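Local coordinates for Ispd/ispf bifunctional enzyme (Campylobacter jejuni, PDB 1W55), which catalyses two steps of isoprenoid precursor synthesis, making 4-diphosphocytidyl-2-C-methyl-D-erythritol from CTP and MEP, and converting its 2-phosphate into the cyclodiphosphate with release of CMP, at residues G215-E220 with G246-H251; N302-V307 with N337-T342; C306-S311 with G347-K352. All blocks are in the same frame, centred on the assembly; numbering follows the deposited sequence.

Contact 1. Residues G215-E220 with G246-H251; sequences GFDVHE and GDVLAH. With MG (magnesium ion), chain B.
His219 reaches from strand 210-224 onto the first turn of helix 248-260, and nearly every atom of its side chain finds something there. His219 CB lies 3.7 Å from Val248 CG1. The same methyl then covers one face of the imidazole, with Val248 CG1 3.4 Å from the centroid of the His219 ring and 15° off its normal, a CH-pi contact. ND1 turns back to its own strand and donates to Val218 O, which fixes the rotation of the ring, while CD2 has Gly246 O at its edge. At the tip, His219 NE2 is hydrogen-bonded to His251 ND1 at 2.9 Å, the rings meeting rim to rim. In IspF enzymes Asp217, His219 and His251 probably hold a divalent cation together; here the magnesium ion sits on Asp217 OD1, at 2.2 Å, and the two imidazoles bond to each other. Asp217 CG, anti to the backbone N (chi1 -150°), swings the carboxylate so that OD1 faces the metal and OD2 lies 3.2 Å from His251 CB. Three waters, one also donating to Asp217 OD2, and Thr341 OG1 of a neighbouring subunit bind the same ion. Beyond the pair, His251 NE2 is hydrogen-bonded to Ser282 OG; His243 stacks on the His219 ring.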
loop_
_atom_site.group_PDB
_atom_site.type_symbol
_atom_site.label_atom_id
_atom_site.label_comp_id
_atom_site.label_asym_id
_atom_site.label_seq_id
_atom_site.Cartn_x
_atom_site.Cartn_y
_atom_site.Cartn_z
ATOM N N GLY A 215 25.028 -33.899 -6.592
ATOM C CA GLY A 215 25.376 -34.834 -7.630
ATOM C C GLY A 215 26.751 -35.346 -7.301
ATOM O O GLY A 215 27.647 -34.583 -6.917
ATOM N N PHE A 216 26.911 -36.653 -7.409
ATOM C CA PHE A 216 28.211 -37.262 -7.218
ATOM C C PHE A 216 28.347 -38.372 -8.235
ATOM O O PHE A 216 27.427 -39.174 -8.422
ATOM C CB PHE A 216 28.383 -37.796 -5.794
ATOM C CG PHE A 216 29.761 -38.337 -5.520
ATOM C CD1 PHE A 216 30.823 -37.468 -5.232
ATOM C CD2 PHE A 216 30.006 -39.715 -5.570
ATOM C CE1 PHE A 216 32.110 -37.965 -4.988
ATOM C CE2 PHE A 216 31.275 -40.226 -5.314
ATOM C CZ PHE A 216 32.337 -39.357 -5.034
ATOM N N ASP A 217 29.489 -38.390 -8.903
ATOM C CA ASP A 217 29.768 -39.381 -9.916
ATOM C C ASP A 217 31.247 -39.716 -9.970
ATOM O O ASP A 217 32.101 -38.877 -9.665
ATOM C CB ASP A 217 29.290 -38.903 -11.280
ATOM C CG ASP A 217 28.887 -40.053 -12.190
ATOM O OD1 ASP A 217 28.890 -41.233 -11.747
ATOM O OD2 ASP A 217 28.557 -39.864 -13.369
ATOM N N VAL A 218 31.520 -40.962 -10.346
ATOM C CA VAL A 218 32.863 -41.520 -10.432
ATOM C C VAL A 218 32.995 -42.198 -11.798
ATOM O O VAL A 218 32.130 -42.993 -12.194
ATOM C CB VAL A 218 33.115 -42.557 -9.286
ATOM C CG1 VAL A 218 34.448 -43.298 -9.462
ATOM C CG2 VAL A 218 33.064 -41.892 -7.932
ATOM N N HIS A 219 34.036 -41.832 -12.541
ATOM C CA HIS A 219 34.433 -42.587 -13.729
ATOM C C HIS A 219 35.858 -43.093 -13.540
ATOM O O HIS A 219 36.617 -42.555 -12.728
ATOM C CB HIS A 219 34.329 -41.749 -15.005
ATOM C CG HIS A 219 32.926 -41.416 -15.406
ATOM N ND1 HIS A 219 31.824 -41.844 -14.699
ATOM C CD2 HIS A 219 32.447 -40.680 -16.434
ATOM C CE1 HIS A 219 30.725 -41.381 -15.268
ATOM N NE2 HIS A 219 31.076 -40.666 -16.320
ATOM N N GLU A 220 36.193 -44.129 -14.296
ATOM C CA GLU A 220 37.477 -44.813 -14.218
ATOM C C GLU A 220 38.435 -44.315 -15.300
ATOM O O GLU A 220 38.033 -44.091 -16.448
ATOM C CB GLU A 220 37.230 -46.316 -14.386
ATOM C CG GLU A 220 38.453 -47.208 -14.259
ATOM C CD GLU A 220 38.123 -48.679 -14.441
ATOM O OE1 GLU A 220 39.023 -49.514 -14.199
ATOM O OE2 GLU A 220 36.970 -49.001 -14.824
ATOM N N GLY A 246 32.539 -39.798 -21.649
ATOM C CA GLY A 246 33.268 -39.873 -20.385
ATOM C C GLY A 246 33.248 -38.642 -19.467
ATOM O O GLY A 246 33.975 -38.586 -18.474
ATOM N N ASP A 247 32.420 -37.657 -19.786
ATOM C CA ASP A 247 32.366 -36.401 -19.033
ATOM C C ASP A 247 31.722 -36.592 -17.650
ATOM O O ASP A 247 30.520 -36.375 -17.502
ATOM C CB ASP A 247 31.582 -35.388 -19.877
ATOM C CG ASP A 247 31.838 -33.944 -19.488
ATOM O OD1 ASP A 247 32.039 -33.621 -18.283
ATOM O OD2 ASP A 247 31.798 -33.038 -20.347
ATOM N N VAL A 248 32.512 -37.011 -16.650
ATOM C CA VAL A 248 31.995 -37.220 -15.286
ATOM C C VAL A 248 31.418 -35.947 -14.720
ATOM O O VAL A 248 30.467 -35.989 -13.951
ATOM C CB VAL A 248 33.046 -37.531 -14.189
ATOM C CG1 VAL A 248 32.703 -38.806 -13.406
ATOM C CG2 VAL A 248 34.487 -37.377 -14.621
ATOM N N LEU A 249 32.043 -34.822 -15.043
ATOM C CA LEU A 249 31.544 -33.536 -14.577
ATOM C C LEU A 249 30.096 -33.312 -15.047
ATOM O O LEU A 249 29.200 -33.089 -14.231
ATOM C CB LEU A 249 32.478 -32.388 -14.988
ATOM C CG LEU A 249 32.134 -31.033 -14.357
ATOM C CD1 LEU A 249 33.359 -30.107 -14.314
ATOM C CD2 LEU A 249 30.962 -30.357 -15.074
ATOM N N ALA A 250 29.873 -33.374 -16.356
ATOM C CA ALA A 250 28.543 -33.151 -16.913
ATOM C C ALA A 250 27.534 -34.118 -16.285
ATOM O O ALA A 250 26.400 -33.744 -16.007
ATOM C CB ALA A 250 28.567 -33.300 -18.445
ATOM N N HIS A 251 27.965 -35.350 -16.041
ATOM C CA HIS A 251 27.096 -36.375 -15.488
ATOM C C HIS A 251 26.733 -36.079 -14.037
ATOM O O HIS A 251 25.574 -36.243 -13.648
ATOM C CB HIS A 251 27.745 -37.759 -15.636
ATOM C CG HIS A 251 27.995 -38.137 -17.063
ATOM N ND1 HIS A 251 28.957 -39.050 -17.438
ATOM C CD2 HIS A 251 27.424 -37.697 -18.210
ATOM C CE1 HIS A 251 28.964 -39.164 -18.755
ATOM N NE2 HIS A 251 28.038 -38.358 -19.246
HETATM MG MG MG B . 27.691 -43.075 -11.914
HETATM O O HOH W 1 27.633 -42.280 -13.949
HETATM O O HOH W 2 29.546 -44.158 -11.822
HETATM O O HOH W 3 26.001 -41.960 -11.753
#

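Contact 2. Residues N302-V307 with N337-T342; sequences NIDICV and NVKATT. With MG (magnesium ion), chain C; C (cytidine-5'-monophosphate), chain D.
Val338 stands like a two-pronged fork against the strand beside it: its CG1 meets Val307 CG2 and its CG2 meets Ile305 CD1, each at 4.2 Å. The strands pair in parallel, Ile305 beside Val338 and Val307 beside Ala340, and on this face branched methyls fill the gaps between successive residues. The larger Val307 takes up the space next to the small Ala340, whose low CB lets the face of the bound cytosine come close, 3.5 Å from Ala340 CB to N3 of the nucleotide. The face with Asp304, Asn337 and Lys339 is mostly polar. Lys339 bends at chi3 and chi4 and reaches over onto strand 298-308, forming a salt bridge from NZ to Asp304 OD2 at 2.8 Å. NZ also donates to Ile305 O, which Lys339 N reaches from the opposite face of the carbonyl, so one buried oxygen is gripped by both ends of the same residue. Asn214 of a neighbouring subunit also bonds both charges, its N to Asp304 OD2 and its OD1 to Lys339 NZ. Asn337 ND2 donates to Asp304 OD1 at 3.1 Å, while Asn337 OD1 accepts from Gly264 N of that subunit. Farther along, Cys306 SG touches Thr341 CG2. Thr341 OG1 binds magnesium together with a phosphate oxygen of the nucleotide, and Thr342 N donates to its OP1 at 2.7 Å. The pair forms the two strands of a beta-alpha-beta unit connected by helix 318-329. Ile325 of that helix and Leu249 of helix 248-260 cover Ile305, and strand 354-365 flanks 298-308 on the side away from 336-341.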
loop_
_atom_site.group_PDB
_atom_site.type_symbol
_atom_site.label_atom_id
_atom_site.label_comp_id
_atom_site.label_asym_id
_atom_site.label_seq_id
_atom_site.Cartn_x
_atom_site.Cartn_y
_atom_site.Cartn_z
ATOM N N ASN A 302 22.403 -21.051 -9.144
ATOM C CA ASN A 302 23.855 -21.180 -9.277
ATOM C C ASN A 302 24.308 -22.616 -9.238
ATOM O O ASN A 302 23.541 -23.496 -8.850
ATOM C CB ASN A 302 24.595 -20.362 -8.205
ATOM C CG ASN A 302 24.650 -21.072 -6.847
ATOM O OD1 ASN A 302 23.620 -21.362 -6.247
ATOM N ND2 ASN A 302 25.859 -21.363 -6.374
ATOM N N ILE A 303 25.560 -22.829 -9.646
ATOM C CA ILE A 303 26.185 -24.133 -9.696
ATOM C C ILE A 303 27.557 -24.040 -9.040
ATOM O O ILE A 303 28.331 -23.121 -9.330
ATOM C CB ILE A 303 26.345 -24.581 -11.159
ATOM C CG1 ILE A 303 24.991 -24.975 -11.748
ATOM C CG2 ILE A 303 27.364 -25.738 -11.296
ATOM C CD1 ILE A 303 24.927 -24.784 -13.255
ATOM N N ASP A 304 27.846 -24.978 -8.142
ATOM C CA ASP A 304 29.203 -25.099 -7.605
ATOM C C ASP A 304 29.653 -26.543 -7.659
ATOM O O ASP A 304 28.882 -27.471 -7.358
ATOM C CB ASP A 304 29.319 -24.535 -6.186
ATOM C CG ASP A 304 30.762 -24.367 -5.749
ATOM O OD1 ASP A 304 31.652 -24.152 -6.613
ATOM O OD2 ASP A 304 31.114 -24.443 -4.558
ATOM N N ILE A 305 30.904 -26.724 -8.060
ATOM C CA ILE A 305 31.434 -28.037 -8.419
ATOM C C ILE A 305 32.770 -28.263 -7.754
ATOM O O ILE A 305 33.568 -27.336 -7.614
ATOM C CB ILE A 305 31.541 -28.172 -9.970
ATOM C CG1 ILE A 305 30.124 -28.255 -10.580
ATOM C CG2 ILE A 305 32.349 -29.421 -10.376
ATOM C CD1 ILE A 305 30.075 -28.107 -12.097
ATOM N N CYS A 306 32.994 -29.493 -7.310
ATOM C CA CYS A 306 34.298 -29.915 -6.868
ATOM C C CYS A 306 34.740 -31.164 -7.619
ATOM O O CYS A 306 34.098 -32.214 -7.537
ATOM C CB CYS A 306 34.342 -30.155 -5.358
ATOM S SG CYS A 306 36.059 -30.448 -4.843
ATOM N N VAL A 307 35.819 -31.023 -8.384
ATOM C CA VAL A 307 36.399 -32.135 -9.112
ATOM C C VAL A 307 37.477 -32.708 -8.211
ATOM O O VAL A 307 38.344 -31.978 -7.722
ATOM C CB VAL A 307 37.044 -31.697 -10.455
ATOM C CG1 VAL A 307 37.677 -32.901 -11.164
ATOM C CG2 VAL A 307 36.032 -30.993 -11.374
ATOM N N ASN A 337 30.641 -22.129 -10.960
ATOM C CA ASN A 337 31.969 -22.216 -10.364
ATOM C C ASN A 337 32.492 -23.650 -10.353
ATOM O O ASN A 337 31.793 -24.574 -9.928
ATOM C CB ASN A 337 31.963 -21.650 -8.945
ATOM C CG ASN A 337 33.368 -21.363 -8.426
ATOM O OD1 ASN A 337 33.988 -20.356 -8.788
ATOM N ND2 ASN A 337 33.872 -22.242 -7.568
ATOM N N VAL A 338 33.726 -23.832 -10.809
ATOM C CA VAL A 338 34.337 -25.156 -10.838
ATOM C C VAL A 338 35.615 -25.140 -10.022
ATOM O O VAL A 338 36.500 -24.315 -10.270
ATOM C CB VAL A 338 34.622 -25.623 -12.291
ATOM C CG1 VAL A 338 35.336 -26.981 -12.307
ATOM C CG2 VAL A 338 33.317 -25.696 -13.096
ATOM N N LYS A 339 35.707 -26.048 -9.054
ATOM C CA LYS A 339 36.869 -26.157 -8.179
ATOM C C LYS A 339 37.502 -27.522 -8.361
ATOM O O LYS A 339 36.905 -28.409 -8.967
ATOM C CB LYS A 339 36.456 -25.973 -6.705
ATOM C CG LYS A 339 35.537 -24.774 -6.455
ATOM C CD LYS A 339 35.311 -24.531 -4.960
ATOM C CE LYS A 339 34.525 -25.666 -4.298
ATOM N NZ LYS A 339 33.292 -26.058 -5.060
ATOM N N ALA A 340 38.705 -27.702 -7.815
ATOM C CA ALA A 340 39.372 -28.994 -7.881
ATOM C C ALA A 340 40.237 -29.247 -6.660
ATOM O O ALA A 340 40.722 -28.316 -6.041
ATOM C CB ALA A 340 40.216 -29.100 -9.175
ATOM N N THR A 341 40.431 -30.517 -6.324
ATOM C CA THR A 341 41.396 -30.907 -5.302
ATOM C C THR A 341 41.974 -32.279 -5.647
ATOM O O THR A 341 41.324 -33.082 -6.329
ATOM C CB THR A 341 40.748 -30.914 -3.873
ATOM O OG1 THR A 341 41.730 -31.311 -2.902
ATOM C CG2 THR A 341 39.662 -32.012 -3.746
ATOM N N THR A 342 43.202 -32.539 -5.208
ATOM C CA THR A 342 43.712 -33.912 -5.202
ATOM C C THR A 342 43.313 -34.547 -3.871
ATOM O O THR A 342 42.726 -33.883 -3.011
ATOM C CB THR A 342 45.248 -33.960 -5.377
ATOM O OG1 THR A 342 45.882 -33.459 -4.191
ATOM C CG2 THR A 342 45.749 -33.007 -6.514
HETATM MG MG MG C . 43.097 -30.072 -1.559
HETATM O OP3 C D . 44.572 -29.157 -2.471
HETATM P P C D . 45.533 -29.737 -3.464
HETATM O OP1 C D . 45.140 -31.092 -3.956
HETATM O OP2 C D . 46.950 -29.671 -2.970
HETATM O "O5'" C D . 45.441 -28.775 -4.742
HETATM C "C5'" C D . 45.850 -27.416 -4.686
HETATM C "C4'" C D . 45.138 -26.613 -5.773
HETATM O "O4'" C D . 45.408 -27.128 -7.086
HETATM C "C3'" C D . 43.613 -26.612 -5.673
HETATM O "O3'" C D . 43.129 -25.608 -4.785
HETATM C "C2'" C D . 43.179 -26.348 -7.104
HETATM O "O2'" C D . 43.282 -24.954 -7.379
HETATM C "C1'" C D . 44.266 -26.976 -7.947
HETATM N N1 C D . 43.953 -28.273 -8.597
HETATM C C2 C D . 43.603 -28.320 -9.964
HETATM O O2 C D . 43.507 -27.258 -10.615
HETATM N N3 C D . 43.358 -29.505 -10.581
HETATM C C4 C D . 43.442 -30.669 -9.893
HETATM N N4 C D . 43.198 -31.861 -10.504
HETATM C C5 C D . 43.772 -30.642 -8.544
HETATM C C6 C D . 44.038 -29.428 -7.912
HETATM O O HOH W 4 43.885 -28.633 -0.115
HETATM O O HOH W 5 41.948 -28.477 -2.068
HETATM O O HOH W 6 44.077 -31.919 -1.054
#

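Contact 3. Residues C306-S311 with G347-K352; sequences CVMAQS and GFIGRK. With C (cytidine-5'-monophosphate), chain D.
Met308 and Ile349 slant across each other, with Ile349 CD1 resting against the curled methionine, 3.7 Å from Met308 CE. Bends at chi2 and chi3 curl the methionine towards the short helix 347-350. Met308 also lines the geranyl diphosphate pocket, where Phe216 of a neighbouring subunit packs on it. The other branch of the isoleucine puts Ile349 CG2 3.9 Å from Ala309 CA. Alanine turns its small CB away from the helix, while its carbonyl oxygen serves the nucleotide: N4 of cytidine monophosphate donates to Ala309 O at 3.0 Å, almost straight at 172°.

Gln310 is aimed at the helix. CB lies against Ile349 O; CG anti to the backbone N (chi1 -159°) and a bend at chi2 then carry Gln310 OE1 to 3.6 Å from Gly350 CA, an approach eased by the glycine's lack of a side chain. The same oxygen accepts from Lys345 N. A water ties the backbones together, accepting from Gln310 N at 3.1 Å and donating to Ile349 O at 2.6 Å. Lys352 closes the helix with positive phi (65°) in a Schellman motif. Its long, mostly extended chain runs past Gln310 CB, and Lys352 NZ donates to Ser311 OG at 2.9 Å, so a small hydroxyl on the loop holds the end of an exposed lysine.

The contact joins the end of strand 298-308 and its following loop to the short helix 347-350 that precedes strand 354-365. Met308 packs on Ala356 of that strand and on Thr341 of strand 336-341, while Phe348 leans on Val218 of strand 210-224.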
loop_
_atom_site.group_PDB
_atom_site.type_symbol
_atom_site.label_atom_id
_atom_site.label_comp_id
_atom_site.label_asym_id
_atom_site.label_seq_id
_atom_site.Cartn_x
_atom_site.Cartn_y
_atom_site.Cartn_z
ATOM N N CYS A 306 32.994 -29.493 -7.310
ATOM C CA CYS A 306 34.298 -29.915 -6.868
ATOM C C CYS A 306 34.740 -31.164 -7.619
ATOM O O CYS A 306 34.098 -32.214 -7.537
ATOM C CB CYS A 306 34.342 -30.155 -5.358
ATOM S SG CYS A 306 36.059 -30.448 -4.843
ATOM N N VAL A 307 35.819 -31.023 -8.384
ATOM C CA VAL A 307 36.399 -32.135 -9.112
ATOM C C VAL A 307 37.477 -32.708 -8.211
ATOM O O VAL A 307 38.344 -31.978 -7.722
ATOM C CB VAL A 307 37.044 -31.697 -10.455
ATOM C CG1 VAL A 307 37.677 -32.901 -11.164
ATOM C CG2 VAL A 307 36.032 -30.993 -11.374
ATOM N N MET A 308 37.413 -34.011 -7.979
ATOM C CA MET A 308 38.437 -34.689 -7.206
ATOM C C MET A 308 39.279 -35.519 -8.166
ATOM O O MET A 308 38.820 -36.514 -8.739
ATOM C CB MET A 308 37.804 -35.519 -6.095
ATOM C CG MET A 308 36.873 -34.676 -5.191
ATOM S SD MET A 308 35.398 -35.538 -4.542
ATOM C CE MET A 308 36.039 -36.995 -4.099
ATOM N N ALA A 309 40.506 -35.062 -8.374
ATOM C CA ALA A 309 41.406 -35.695 -9.328
ATOM C C ALA A 309 42.861 -35.417 -8.972
ATOM O O ALA A 309 43.255 -34.260 -8.757
ATOM C CB ALA A 309 41.108 -35.216 -10.742
ATOM N N GLN A 310 43.653 -36.479 -8.912
ATOM C CA GLN A 310 45.093 -36.342 -8.732
ATOM C C GLN A 310 45.735 -35.642 -9.940
ATOM O O GLN A 310 46.591 -34.761 -9.769
ATOM C CB GLN A 310 45.730 -37.708 -8.459
ATOM C CG GLN A 310 47.080 -37.635 -7.769
ATOM C CD GLN A 310 47.027 -36.979 -6.397
ATOM O OE1 GLN A 310 46.200 -37.333 -5.561
ATOM N NE2 GLN A 310 47.929 -36.034 -6.160
ATOM N N SER A 311 45.283 -36.008 -11.143
ATOM C CA SER A 311 45.746 -35.415 -12.401
ATOM C C SER A 311 44.633 -35.513 -13.448
ATOM O O SER A 311 43.724 -36.326 -13.294
ATOM C CB SER A 311 46.995 -36.158 -12.923
ATOM O OG SER A 311 48.022 -36.195 -11.946
ATOM N N GLY A 347 43.808 -43.162 -1.588
ATOM C CA GLY A 347 42.659 -43.847 -2.130
ATOM C C GLY A 347 42.717 -44.084 -3.621
ATOM O O GLY A 347 43.738 -43.807 -4.269
ATOM N N PHE A 348 41.618 -44.601 -4.169
ATOM C CA PHE A 348 41.531 -44.863 -5.599
ATOM C C PHE A 348 41.791 -43.616 -6.459
ATOM O O PHE A 348 42.415 -43.724 -7.521
ATOM C CB PHE A 348 40.219 -45.597 -5.969
ATOM C CG PHE A 348 39.001 -44.705 -6.113
ATOM C CD1 PHE A 348 38.739 -44.037 -7.311
ATOM C CD2 PHE A 348 38.077 -44.591 -5.075
ATOM C CE1 PHE A 348 37.594 -43.243 -7.462
ATOM C CE2 PHE A 348 36.929 -43.797 -5.208
ATOM C CZ PHE A 348 36.686 -43.117 -6.404
ATOM N N ILE A 349 41.340 -42.446 -5.996
ATOM C CA ILE A 349 41.577 -41.186 -6.714
ATOM C C ILE A 349 43.052 -40.840 -6.691
ATOM O O ILE A 349 43.617 -40.490 -7.722
ATOM C CB ILE A 349 40.728 -40.021 -6.136
ATOM C CG1 ILE A 349 39.240 -40.321 -6.347
ATOM C CG2 ILE A 349 41.092 -38.699 -6.807
ATOM C CD1 ILE A 349 38.326 -39.553 -5.458
ATOM N N GLY A 350 43.665 -40.962 -5.513
ATOM C CA GLY A 350 45.078 -40.696 -5.324
ATOM C C GLY A 350 45.987 -41.598 -6.148
ATOM O O GLY A 350 47.032 -41.147 -6.615
ATOM N N ARG A 351 45.572 -42.854 -6.332
ATOM C CA ARG A 351 46.245 -43.833 -7.198
ATOM C C ARG A 351 46.037 -43.593 -8.700
ATOM O O ARG A 351 46.572 -44.346 -9.528
ATOM C CB ARG A 351 45.699 -45.224 -6.909
ATOM C CG ARG A 351 46.453 -46.017 -5.882
ATOM C CD ARG A 351 45.764 -47.332 -5.582
ATOM N NE ARG A 351 45.338 -47.297 -4.207
ATOM C CZ ARG A 351 44.101 -47.445 -3.774
ATOM N NH1 ARG A 351 43.093 -47.705 -4.598
ATOM N NH2 ARG A 351 43.893 -47.356 -2.473
ATOM N N LYS A 352 45.230 -42.583 -9.041
ATOM C CA LYS A 352 44.882 -42.260 -10.431
ATOM C C LYS A 352 44.078 -43.378 -11.114
ATOM O O LYS A 352 44.128 -43.544 -12.339
ATOM C CB LYS A 352 46.130 -41.893 -11.261
ATOM C CG LYS A 352 47.019 -40.805 -10.640
ATOM C CD LYS A 352 48.114 -40.365 -11.613
ATOM C CE LYS A 352 49.198 -39.570 -10.901
ATOM N NZ LYS A 352 49.751 -38.468 -11.751
HETATM O OP3 C D . 44.572 -29.157 -2.471
HETATM P P C D . 45.533 -29.737 -3.464
HETATM O OP1 C D . 45.140 -31.092 -3.956
HETATM O OP2 C D . 46.950 -29.671 -2.970
HETATM O "O5'" C D . 45.441 -28.775 -4.742
HETATM C "C5'" C D . 45.850 -27.416 -4.686
HETATM C "C4'" C D . 45.138 -26.613 -5.773
HETATM O "O4'" C D . 45.408 -27.128 -7.086
HETATM C "C3'" C D . 43.613 -26.612 -5.673
HETATM O "O3'" C D . 43.129 -25.608 -4.785
HETATM C "C2'" C D . 43.179 -26.348 -7.104
HETATM O "O2'" C D . 43.282 -24.954 -7.379
HETATM C "C1'" C D . 44.266 -26.976 -7.947
HETATM N N1 C D . 43.953 -28.273 -8.597
HETATM C C2 C D . 43.603 -28.320 -9.964
HETATM O O2 C D . 43.507 -27.258 -10.615
HETATM N N3 C D . 43.358 -29.505 -10.581
HETATM C C4 C D . 43.442 -30.669 -9.893
HETATM N N4 C D . 43.198 -31.861 -10.504
HETATM C C5 C D . 43.772 -30.642 -8.544
HETATM C C6 C D . 44.038 -29.428 -7.912
HETATM O O HOH W 7 42.663 -39.263 -9.846
#

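In the fold
All three contacts lie in the IspF part of the chain and reach one five-stranded mixed sheet. Contact 1 closes before the others begin; contacts 2 and 3 then start from the same strand, 298-308, sharing Cys306 and Val307, and helix 347-350 of contact 3 follows strand 336-341 of contact 2. Contact 1 has its centre about 12 Å from the centre of each of the other two, which are about 14 Å apart. Leu249 of contact 1 packs on Ile305, Val307 and Val338. Contacts 2 and 3 hold the same nucleotide, and since Thr341 and Asp217 of different subunits bind one magnesium ion, contacts 1 and 2 supply ligands from two subunits to one site.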